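Local coordinates for hemolysin-related protein (Vibrio cholerae serotype O1, PDB 5V6C) that probably binds glycans through the beta-prism lectin domain captured here, the C-terminal piece of a longer, probably secreted protein, at residues Glu69-Leu74 against Ile82-Phe87. Sequence-based numbering, arbitrary orientation.
Sequences EVTSGL and IVAIKF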
# COMPACT_ATOMS: atom_id res chain seq x y z
N GLU A 69 -4.89 -7.15 3.11
CA GLU A 69 -4.45 -8.37 2.45
C GLU A 69 -3.58 -7.94 1.28
O GLU A 69 -4.09 -7.37 0.31
CB GLU A 69 -5.65 -9.20 2.00
CG GLU A 69 -5.31 -10.53 1.38
CD GLU A 69 -6.56 -11.33 1.02
OE1 GLU A 69 -7.14 -11.07 -0.05
OE2 GLU A 69 -6.97 -12.19 1.82
N VAL A 70 -2.28 -8.18 1.38
CA VAL A 70 -1.30 -7.65 0.43
C VAL A 70 -0.78 -8.80 -0.41
O VAL A 70 -0.21 -9.77 0.12
CB VAL A 70 -0.14 -6.94 1.15
CG1 VAL A 70 0.82 -6.33 0.14
CG2 VAL A 70 -0.67 -5.87 2.11
N THR A 71 -0.96 -8.70 -1.72
CA THR A 71 -0.45 -9.69 -2.66
C THR A 71 0.79 -9.14 -3.35
O THR A 71 0.76 -8.04 -3.91
CB THR A 71 -1.51 -10.07 -3.70
OG1 THR A 71 -2.66 -10.60 -3.03
CG2 THR A 71 -0.97 -11.11 -4.68
N SER A 72 1.88 -9.91 -3.28
CA SER A 72 3.12 -9.55 -3.93
C SER A 72 3.70 -10.80 -4.59
O SER A 72 3.40 -11.93 -4.20
CB SER A 72 4.13 -8.97 -2.94
OG SER A 72 4.47 -9.93 -1.95
N GLY A 73 4.53 -10.58 -5.60
CA GLY A 73 5.17 -11.69 -6.28
C GLY A 73 5.93 -11.24 -7.50
O GLY A 73 6.30 -10.07 -7.63
N LEU A 74 6.17 -12.20 -8.40
CA LEU A 74 6.93 -11.96 -9.62
C LEU A 74 6.00 -11.31 -10.64
O LEU A 74 5.10 -11.97 -11.17
CB LEU A 74 7.51 -13.26 -10.15
CG LEU A 74 8.30 -13.19 -11.45
CD1 LEU A 74 9.61 -12.45 -11.25
CD2 LEU A 74 8.54 -14.59 -12.00
N ILE A 82 4.72 -5.31 -5.11
CA ILE A 82 3.37 -5.44 -4.58
C ILE A 82 2.40 -5.19 -5.72
O ILE A 82 2.40 -4.10 -6.32
CB ILE A 82 3.13 -4.47 -3.41
CG1 ILE A 82 3.99 -4.87 -2.21
CG2 ILE A 82 1.65 -4.45 -3.03
CD1 ILE A 82 3.86 -3.97 -1.00
N VAL A 83 1.56 -6.17 -6.03
CA VAL A 83 0.65 -6.06 -7.16
C VAL A 83 -0.79 -5.75 -6.74
O VAL A 83 -1.55 -5.19 -7.54
CB VAL A 83 0.70 -7.32 -8.04
CG1 VAL A 83 2.09 -7.48 -8.64
CG2 VAL A 83 0.31 -8.56 -7.26
N ALA A 84 -1.17 -6.07 -5.51
CA ALA A 84 -2.53 -5.81 -5.06
C ALA A 84 -2.57 -5.62 -3.55
O ALA A 84 -1.80 -6.23 -2.80
CB ALA A 84 -3.48 -6.93 -5.46
N ILE A 85 -3.48 -4.76 -3.11
CA ILE A 85 -3.80 -4.58 -1.70
C ILE A 85 -5.31 -4.57 -1.58
O ILE A 85 -6.00 -3.84 -2.31
CB ILE A 85 -3.21 -3.29 -1.12
CG1 ILE A 85 -1.70 -3.24 -1.31
CG2 ILE A 85 -3.54 -3.18 0.36
CD1 ILE A 85 -1.13 -1.84 -1.19
N LYS A 86 -5.84 -5.38 -0.67
CA LYS A 86 -7.25 -5.36 -0.33
C LYS A 86 -7.40 -4.77 1.06
O LYS A 86 -6.85 -5.30 2.03
CB LYS A 86 -7.85 -6.77 -0.39
CG LYS A 86 -9.31 -6.86 0.01
CD LYS A 86 -9.90 -8.21 -0.37
CE LYS A 86 -11.09 -8.59 0.49
NZ LYS A 86 -11.53 -9.99 0.24
N PHE A 87 -8.12 -3.65 1.15
CA PHE A 87 -8.39 -2.97 2.41
C PHE A 87 -9.77 -3.36 2.90
O PHE A 87 -10.77 -3.10 2.22
CB PHE A 87 -8.30 -1.46 2.25
CG PHE A 87 -7.01 -0.97 1.66
CD1 PHE A 87 -6.86 -0.84 0.28
CD2 PHE A 87 -5.95 -0.61 2.48
CE1 PHE A 87 -5.68 -0.38 -0.26
CE2 PHE A 87 -4.76 -0.15 1.94
CZ PHE A 87 -4.63 -0.03 0.57
O HOH W 1 -4.13 -8.62 -2.00
O HOH W 2 -9.45 -12.34 -0.29
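Glu69 and Lys86 form an antiparallel hydrogen-bonded pair joined by both of their backbone bonds: Lys86 N gives to Glu69 O at 2.8 Å, while Glu69 N gives to Lys86 O. Thr71 N reaches Ala84 O at 2.8 Å, but the return bond is split. Thr71 O accepts from Val83 N at 2.9 Å, in its carbonyl plane, and from Ala84 N at 3.2 Å, tilted 19° from that plane. Two successive amides thus share one oxygen, and beyond this point the register slips by one residue, pairing Ser72 with Ile82.

On the face that carries Glu69, Thr71, Ala84 and Lys86, the side chains of Glu69 and Lys86 run alongside each other, each with CG anti to the backbone N (chi1 -177° and 177°). With both chains extended beyond CG, Glu69 OE1 comes to 4.5 Å from Lys86 NZ, too far for a salt bridge; a water instead donates to OE1 and accepts from NZ. A second water is bound by Glu69 O and Thr71 OG1, with a weak bond to Ala84 O. At the bulge, Val83 CG2 lies against Thr71 CG2 at 3.8 Å, the two side chains slanting across one another.

Apolar packing takes the face of Val70, Ser72, Ile82 and Ile85. Val70 CG1 meets Ile82 CG2 at 3.8 Å, the two side chains crossing at a slant, and lies near CG1 of Ile85. Phe134 of strand 131-137 touches Val70, Ile82 and Ile85, so this face packs against another sheet in the interior.

Val83 and Ala84 opposite Thr71 make a classic beta bulge in the hairpin of strands 65-75 and 80-89, the central pair of one four-stranded antiparallel sheet among the three that build the beta-prism lectin fold.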